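Local coordinates for lectin-like protein (Entamoeba histolytica HM-1:IMSS-A, PDB 5ZBT), which is of unknown function but, as the legume lectin-like domain of an ERGIC-53-like membrane protein, may bind D-mannose, at residues D26-F30 and R41-M45; L86-C90 and N161-D165; D111-A115 and I210-N214. All coordinates share one frame; numbering follows the deposited sequence.

Interaction 1: D26-F30 and R41-M45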
loop_
_atom_site.group_PDB
_atom_site.type_symbol
_atom_site.label_atom_id
_atom_site.label_comp_id
_atom_site.label_asym_id
_atom_site.label_seq_id
_atom_site.Cartn_x
_atom_site.Cartn_y
_atom_site.Cartn_z
ATOM N N ASP A 26 -11.917 12.848 8.178
ATOM C CA ASP A 26 -10.925 11.840 7.786
ATOM C C ASP A 26 -11.616 10.744 6.972
ATOM O O ASP A 26 -12.391 9.951 7.515
ATOM C CB ASP A 26 -10.259 11.269 9.039
ATOM C CG ASP A 26 -9.155 10.266 8.743
ATOM O OD1 ASP A 26 -9.024 9.809 7.586
ATOM O OD2 ASP A 26 -8.408 9.933 9.693
ATOM N N VAL A 27 -11.319 10.677 5.677
ATOM C CA VAL A 27 -11.949 9.696 4.805
ATOM C C VAL A 27 -10.963 8.612 4.381
ATOM O O VAL A 27 -11.168 7.956 3.355
ATOM C CB VAL A 27 -12.584 10.361 3.575
ATOM C CG1 VAL A 27 -13.654 11.371 3.994
ATOM C CG2 VAL A 27 -11.509 11.014 2.731
ATOM N N LEU A 28 -9.894 8.417 5.151
ATOM C CA LEU A 28 -8.872 7.426 4.842
ATOM C C LEU A 28 -8.665 6.407 5.949
ATOM O O LEU A 28 -8.443 5.228 5.665
ATOM C CB LEU A 28 -7.525 8.126 4.557
ATOM C CG LEU A 28 -7.487 9.205 3.480
ATOM C CD1 LEU A 28 -6.082 9.787 3.295
ATOM C CD2 LEU A 28 -8.021 8.661 2.155
ATOM N N SER A 29 -8.702 6.837 7.205
ATOM C CA SER A 29 -8.226 6.012 8.300
ATOM C C SER A 29 -9.209 4.909 8.641
ATOM O O SER A 29 -10.424 5.099 8.570
ATOM C CB SER A 29 -7.987 6.861 9.544
ATOM O OG SER A 29 -6.932 7.767 9.325
ATOM N N PHE A 30 -8.670 3.745 9.001
ATOM C CA PHE A 30 -9.381 2.802 9.855
ATOM C C PHE A 30 -8.404 2.298 10.903
ATOM O O PHE A 30 -7.338 1.767 10.572
ATOM C CB PHE A 30 -10.019 1.645 9.079
ATOM C CG PHE A 30 -9.121 0.977 8.076
ATOM C CD1 PHE A 30 -9.025 1.463 6.775
ATOM C CD2 PHE A 30 -8.454 -0.194 8.403
ATOM C CE1 PHE A 30 -8.230 0.827 5.837
ATOM C CE2 PHE A 30 -7.660 -0.848 7.471
ATOM C CZ PHE A 30 -7.542 -0.334 6.187
ATOM N N ARG A 41 -17.567 2.684 4.517
ATOM C CA ARG A 41 -18.045 3.982 4.061
ATOM C C ARG A 41 -16.979 4.738 3.287
ATOM O O ARG A 41 -17.311 5.667 2.544
ATOM C CB ARG A 41 -18.570 4.812 5.241
ATOM C CG ARG A 41 -17.513 5.469 6.100
ATOM C CD ARG A 41 -18.132 6.570 6.945
ATOM N NE ARG A 41 -18.812 6.013 8.110
ATOM C CZ ARG A 41 -18.305 6.036 9.335
ATOM N NH1 ARG A 41 -17.117 6.603 9.543
ATOM N NH2 ARG A 41 -18.982 5.497 10.342
ATOM N N ASN A 42 -15.720 4.326 3.402
ATOM C CA ASN A 42 -14.620 5.004 2.740
ATOM C C ASN A 42 -13.980 4.209 1.606
ATOM O O ASN A 42 -13.270 4.812 0.794
ATOM C CB ASN A 42 -13.562 5.392 3.784
ATOM C CG ASN A 42 -14.041 6.527 4.672
ATOM O OD1 ASN A 42 -14.823 7.368 4.225
ATOM N ND2 ASN A 42 -13.594 6.554 5.927
ATOM N N TYR A 43 -14.245 2.903 1.480
ATOM C CA TYR A 43 -13.517 2.067 0.520
ATOM C C TYR A 43 -14.449 1.129 -0.231
ATOM O O TYR A 43 -15.263 0.435 0.381
ATOM C CB TYR A 43 -12.435 1.243 1.235
ATOM C CG TYR A 43 -11.304 2.079 1.796
ATOM C CD1 TYR A 43 -11.318 2.531 3.110
ATOM C CD2 TYR A 43 -10.213 2.405 1.008
ATOM C CE1 TYR A 43 -10.274 3.308 3.612
ATOM C CE2 TYR A 43 -9.164 3.173 1.499
ATOM C CZ TYR A 43 -9.197 3.621 2.786
ATOM O OH TYR A 43 -8.139 4.372 3.233
ATOM N N ASP A 44 -14.330 1.114 -1.556
ATOM C CA ASP A 44 -14.867 0.043 -2.381
ATOM C C ASP A 44 -13.981 -1.189 -2.269
ATOM O O ASP A 44 -12.783 -1.100 -1.982
ATOM C CB ASP A 44 -14.929 0.432 -3.860
ATOM C CG ASP A 44 -15.782 1.632 -4.118
ATOM O OD1 ASP A 44 -16.883 1.708 -3.537
ATOM O OD2 ASP A 44 -15.333 2.500 -4.903
ATOM N N MET A 45 -14.575 -2.348 -2.554
ATOM C CA MET A 45 -13.915 -3.633 -2.368
ATOM C C MET A 45 -14.150 -4.506 -3.587
ATOM O O MET A 45 -15.293 -4.717 -3.994
ATOM C CB MET A 45 -14.417 -4.324 -1.093
ATOM C CG MET A 45 -13.899 -3.611 0.150
ATOM S SD MET A 45 -14.555 -4.215 1.702
ATOM C CE MET A 45 -15.051 -2.679 2.488
HETATM O O HOH W 1 -15.057 9.283 7.025
HETATM O O HOH W 2 -11.777 7.406 0.506
HETATM O O HOH W 3 -11.990 4.322 6.603
#
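Asn42 lies against the backbone of Val27, and the neighbouring Tyr43 reaches across to Leu28 and Phe30, so two consecutive residues grip the loop in different ways. The tyrosine can be traced outward from its CB to the hydroxyl. Its CG stands beside the backbone N, anti to the carbonyl carbon (chi1 -68°), and this sends the ring towards the loop. CE1 lies between two partners, 3.9 Å from Phe30 CD1 and, like CZ, 3.4 Å from Leu28 O, which sits at the ring edge. The two rings form an offset edge-to-face pair in which the phenylalanine turns its edge to the tyrosine face, with planes at 90°. At the tip, Tyr43 OH donates to Leu28 O at 2.6 Å, in the carbonyl plane and on a lone pair. This residue opens strand 43-46, an outermost strand of one sheet of the legume lectin-type beta-sandwich, and its side chain also touches Leu227 of strand 220-231 in the other sheet. Phe30 shares a backbone hydrogen bond with Leu227, so the loop is also tied to that second sheet. The asparagine works largely through solvent: Asn42 ND2 donates to a water 2.8 Å away, which in turn gives a proton to Ser29 O, and a second water links ND2 to Asp26 O. Its CG meanwhile packs 3.5 Å from Val27 O. Within the loop, Asp26 fixes the curve as an Asx turn, OD1 accepting from Leu28 N at 2.9 Å and from Ser29 N, both on one face of the carboxylate, while OD2 takes the Ser29 hydroxyl through its syn lone pair.

Interaction 2: L86-C90 and N161-D165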
loop_
_atom_site.group_PDB
_atom_site.type_symbol
_atom_site.label_atom_id
_atom_site.label_comp_id
_atom_site.label_asym_id
_atom_site.label_seq_id
_atom_site.Cartn_x
_atom_site.Cartn_y
_atom_site.Cartn_z
ATOM N N LEU A 86 0.779 -3.918 8.889
ATOM C CA LEU A 86 0.692 -5.162 8.133
ATOM C C LEU A 86 0.447 -6.361 9.037
ATOM O O LEU A 86 0.962 -6.434 10.156
ATOM C CB LEU A 86 1.991 -5.399 7.362
ATOM C CG LEU A 86 2.227 -4.794 5.981
ATOM C CD1 LEU A 86 1.630 -3.431 5.868
ATOM C CD2 LEU A 86 3.719 -4.721 5.753
ATOM N N ASN A 87 -0.322 -7.325 8.521
ATOM C CA ASN A 87 -0.521 -8.637 9.158
ATOM C C ASN A 87 -0.501 -9.673 8.028
ATOM O O ASN A 87 -1.545 -9.999 7.453
ATOM C CB ASN A 87 -1.831 -8.663 9.943
ATOM C CG ASN A 87 -2.011 -9.934 10.770
ATOM O OD1 ASN A 87 -1.170 -10.829 10.759
ATOM N ND2 ASN A 87 -3.126 -10.011 11.489
ATOM N N ILE A 88 0.691 -10.165 7.687
ATOM C CA ILE A 88 0.887 -11.040 6.529
ATOM C C ILE A 88 1.226 -12.448 7.021
ATOM O O ILE A 88 2.133 -12.624 7.841
ATOM C CB ILE A 88 1.985 -10.498 5.592
ATOM C CG1 ILE A 88 1.618 -9.114 5.054
ATOM C CG2 ILE A 88 2.213 -11.429 4.403
ATOM C CD1 ILE A 88 2.796 -8.408 4.395
ATOM N N ILE A 89 0.504 -13.448 6.520
ATOM C CA ILE A 89 0.672 -14.839 6.941
ATOM C C ILE A 89 1.252 -15.641 5.786
ATOM O O ILE A 89 0.709 -15.621 4.675
ATOM C CB ILE A 89 -0.653 -15.463 7.415
ATOM C CG1 ILE A 89 -1.247 -14.662 8.573
ATOM C CG2 ILE A 89 -0.430 -16.896 7.850
ATOM C CD1 ILE A 89 -0.239 -14.367 9.662
ATOM N N CYS A 90 2.342 -16.363 6.056
ATOM C CA CYS A 90 2.973 -17.253 5.083
ATOM C C CYS A 90 3.463 -18.501 5.796
ATOM O O CYS A 90 4.356 -18.407 6.647
ATOM C CB CYS A 90 4.148 -16.571 4.383
ATOM S SG CYS A 90 3.861 -14.834 3.971
ATOM N N ASN A 161 12.631 -8.755 7.244
ATOM C CA ASN A 161 11.729 -9.145 8.323
ATOM C C ASN A 161 10.388 -8.412 8.308
ATOM O O ASN A 161 9.752 -8.272 9.360
ATOM C CB ASN A 161 12.411 -8.963 9.681
ATOM C CG ASN A 161 13.663 -9.811 9.814
ATOM O OD1 ASN A 161 14.741 -9.303 10.139
ATOM N ND2 ASN A 161 13.529 -11.108 9.555
ATOM N N ILE A 162 9.910 -8.000 7.131
ATOM C CA ILE A 162 8.666 -7.231 7.075
ATOM C C ILE A 162 7.489 -8.065 7.572
ATOM O O ILE A 162 6.718 -7.618 8.433
ATOM C CB ILE A 162 8.417 -6.683 5.662
ATOM C CG1 ILE A 162 9.368 -5.527 5.366
ATOM C CG2 ILE A 162 7.000 -6.183 5.549
ATOM C CD1 ILE A 162 9.411 -5.147 3.887
ATOM N N GLN A 163 7.329 -9.293 7.065
ATOM C CA GLN A 163 6.207 -10.086 7.559
ATOM C C GLN A 163 6.558 -10.933 8.767
ATOM O O GLN A 163 5.637 -11.366 9.474
ATOM C CB GLN A 163 5.603 -10.984 6.461
ATOM C CG GLN A 163 6.365 -12.234 6.130
ATOM C CD GLN A 163 6.063 -13.398 7.058
ATOM O OE1 GLN A 163 6.988 -14.064 7.521
ATOM N NE2 GLN A 163 4.782 -13.645 7.341
ATOM N N LYS A 164 7.851 -11.164 9.028
ATOM C CA LYS A 164 8.296 -11.931 10.190
ATOM C C LYS A 164 8.171 -11.163 11.500
ATOM O O LYS A 164 8.391 -11.753 12.564
ATOM C CB LYS A 164 9.751 -12.373 10.002
ATOM C CG LYS A 164 9.918 -13.596 9.101
ATOM C CD LYS A 164 11.322 -13.641 8.492
ATOM C CE LYS A 164 11.666 -15.015 7.921
ATOM N NZ LYS A 164 10.806 -15.415 6.766
ATOM N N ASP A 165 7.861 -9.867 11.451
ATOM C CA ASP A 165 7.562 -9.092 12.656
ATOM C C ASP A 165 6.188 -9.510 13.173
ATOM O O ASP A 165 5.161 -9.161 12.583
ATOM C CB ASP A 165 7.616 -7.594 12.334
ATOM C CG ASP A 165 7.342 -6.699 13.543
ATOM O OD1 ASP A 165 6.953 -7.187 14.626
ATOM O OD2 ASP A 165 7.525 -5.472 13.413
HETATM O O HOH W 4 3.037 -9.868 8.976
#
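Gln163 and Ile88 make the direct polar link between a strand and a loop whose remaining contacts are chiefly apolar. The hydrogen bond runs from Gln163 NE2 to Ile88 O over 2.9 Å, but its N-H...O angle of 126° marks it as weak. The amide arrives there by a folded route: CG sits between the backbone N and the carbonyl carbon (chi1 78°), and a second bend at chi2 (84°) carries the chain alongside the strand toward Cys90, with NE2 turned in to it. A water supplies another polar link, accepting from Ile88 N at 2.7 Å and lying 3.0 Å from Gln163 O, to which it can donate.

Apolar contact is made at two points. Leu86 CD2 meets Ile162 CG2 at 3.6 Å, methyl to methyl, and both side chains also touch Ile126 of strand 122-127. Ile88 CB lies 3.8 Å from Gln163 CB, so the base of the glutamine packs while its amide bonds. Sulfur forms a third class: Cys90 SG, joined to Cys94 in a disulfide, stands 3.7 Å from Gln163 NE2 in van der Waals contact.

The geometry belongs to a crossover in the legume lectin-like beta-sandwich, where the chain leaves outermost strand 153-158 of one sheet and enters the other as strand 170-176, next to strand 80-90.

Interaction 3: D111-A115 and I210-N214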
loop_
_atom_site.group_PDB
_atom_site.type_symbol
_atom_site.label_atom_id
_atom_site.label_comp_id
_atom_site.label_asym_id
_atom_site.label_seq_id
_atom_site.Cartn_x
_atom_site.Cartn_y
_atom_site.Cartn_z
ATOM N N ASP A 111 -2.475 -6.941 -13.455
ATOM C CA ASP A 111 -1.408 -7.859 -13.073
ATOM C C ASP A 111 -0.318 -7.208 -12.229
ATOM O O ASP A 111 0.610 -7.902 -11.799
ATOM C CB ASP A 111 -0.811 -8.480 -14.338
ATOM C CG ASP A 111 -1.875 -9.130 -15.202
ATOM O OD1 ASP A 111 -2.830 -9.721 -14.634
ATOM O OD2 ASP A 111 -1.782 -9.025 -16.442
ATOM N N LEU A 112 -0.420 -5.904 -11.962
ATOM C CA LEU A 112 0.586 -5.173 -11.195
ATOM C C LEU A 112 0.173 -5.206 -9.728
ATOM O O LEU A 112 -0.496 -4.299 -9.239
ATOM C CB LEU A 112 0.700 -3.745 -11.717
ATOM C CG LEU A 112 1.785 -2.816 -11.172
ATOM C CD1 LEU A 112 3.141 -3.547 -11.089
ATOM C CD2 LEU A 112 1.891 -1.560 -12.064
ATOM N N PHE A 113 0.573 -6.263 -9.014
ATOM C CA PHE A 113 0.144 -6.487 -7.629
ATOM C C PHE A 113 -1.366 -6.312 -7.478
ATOM O O PHE A 113 -1.841 -5.637 -6.560
ATOM C CB PHE A 113 0.875 -5.559 -6.652
ATOM C CG PHE A 113 2.361 -5.658 -6.723
ATOM C CD1 PHE A 113 3.033 -6.672 -6.072
ATOM C CD2 PHE A 113 3.093 -4.740 -7.461
ATOM C CE1 PHE A 113 4.410 -6.774 -6.158
ATOM C CE2 PHE A 113 4.476 -4.847 -7.548
ATOM C CZ PHE A 113 5.125 -5.860 -6.889
ATOM N N GLY A 114 -2.130 -6.906 -8.401
ATOM C CA GLY A 114 -3.578 -6.828 -8.373
ATOM C C GLY A 114 -4.200 -5.712 -9.197
ATOM O O GLY A 114 -5.372 -5.821 -9.568
ATOM N N ALA A 115 -3.463 -4.649 -9.512
ATOM C CA ALA A 115 -4.032 -3.500 -10.210
ATOM C C ALA A 115 -3.490 -3.375 -11.631
ATOM O O ALA A 115 -2.537 -4.050 -12.030
ATOM C CB ALA A 115 -3.767 -2.206 -9.437
ATOM N N ILE A 210 -5.366 0.214 -1.864
ATOM C CA ILE A 210 -4.547 -0.877 -1.354
ATOM C C ILE A 210 -4.845 -2.098 -2.209
ATOM O O ILE A 210 -5.999 -2.329 -2.590
ATOM C CB ILE A 210 -4.821 -1.164 0.142
ATOM C CG1 ILE A 210 -4.573 0.088 0.981
ATOM C CG2 ILE A 210 -3.945 -2.334 0.671
ATOM C CD1 ILE A 210 -5.109 -0.004 2.385
ATOM N N SER A 211 -3.804 -2.864 -2.534
ATOM C CA SER A 211 -3.950 -4.046 -3.374
ATOM C C SER A 211 -2.917 -5.085 -2.972
ATOM O O SER A 211 -1.928 -4.780 -2.294
ATOM C CB SER A 211 -3.778 -3.710 -4.851
ATOM O OG SER A 211 -2.415 -3.470 -5.130
ATOM N N ALA A 212 -3.145 -6.320 -3.419
ATOM C CA ALA A 212 -2.167 -7.364 -3.169
ATOM C C ALA A 212 -2.422 -8.529 -4.105
ATOM O O ALA A 212 -3.544 -8.747 -4.563
ATOM C CB ALA A 212 -2.196 -7.847 -1.706
ATOM N N THR A 213 -1.367 -9.278 -4.374
ATOM C CA THR A 213 -1.472 -10.533 -5.097
ATOM C C THR A 213 -0.674 -11.584 -4.339
ATOM O O THR A 213 0.359 -11.273 -3.741
ATOM C CB THR A 213 -0.956 -10.395 -6.537
ATOM O OG1 THR A 213 -1.115 -11.638 -7.219
ATOM C CG2 THR A 213 0.528 -10.004 -6.558
ATOM N N ASN A 214 -1.163 -12.826 -4.334
ATOM C CA ASN A 214 -0.346 -13.889 -3.756
ATOM C C ASN A 214 0.692 -14.435 -4.731
ATOM O O ASN A 214 1.573 -15.202 -4.315
ATOM C CB ASN A 214 -1.213 -15.053 -3.255
ATOM C CG ASN A 214 -2.157 -14.656 -2.122
ATOM O OD1 ASN A 214 -3.214 -15.285 -1.947
ATOM N ND2 ASN A 214 -1.809 -13.600 -1.373
#
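Ser211 OG is held by two partners at once: it donates to Phe113 O at 2.7 Å and is hydrogen-bonded to Trp101 NE1 as well. The donor approaches the Phe113 carbonyl at a C=O...O angle of 158°, close to the direction of the C=O bond and tilted 20° from the carbonyl plane. A chi1 of 74° places the hydroxyl between the backbone N and the carbonyl carbon of its own residue, and from there it can reach the loop. The link is made by a side chain; Ala212 N, 3.5 Å from Phe113 O, has too poor an angle to bond.

The carbonyl is presented by a type I' turn from Leu112 to Ala115, closed by Ala115 N to Leu112 O at 3.0 Å and Leu112 N to Ala115 O at 2.8 Å. Gly114 holds the third turn position at a positive phi, a conformation that itself calls for glycine, and there is little room on the strand side, near Ala212 O. Beside the polar bond, Thr213 CG2 packs 3.7 Å from Phe113 CA and more loosely, at 4.2 Å, against Phe113 CD1, approaching the ring obliquely. The Phe113 ring leads away from the strand and stacks with Phe125.

Strand 207-213 runs between strands 66-71 and 97-103, bonded to both. Ala212 touches Tyr222 of strand 220-231 in the second sheet, whereas Ser211 and Thr213 point to the other face, where the loop joining strands 97-103 and 122-127 folds back over the sheet.

The three contacts join loops to the strands of one legume lectin-like sandwich at separate places. Interactions 1 and 3 reach the same sheet, through strands 43-46 and 207-213, with strand 66-71 between them; their centres are about 19 Å apart and their nearest atoms about 5 Å. Interaction 2 reaches the other sheet through strand 80-90, its centre about 23 Å from that of interaction 1 and about 17 Å from that of interaction 3. None of the three touches another. Along the chain, interaction 1 closes before the others open, while the segments of 2 and 3 alternate. No sugar is described here, so the relation of these contacts to any mannose site remains open.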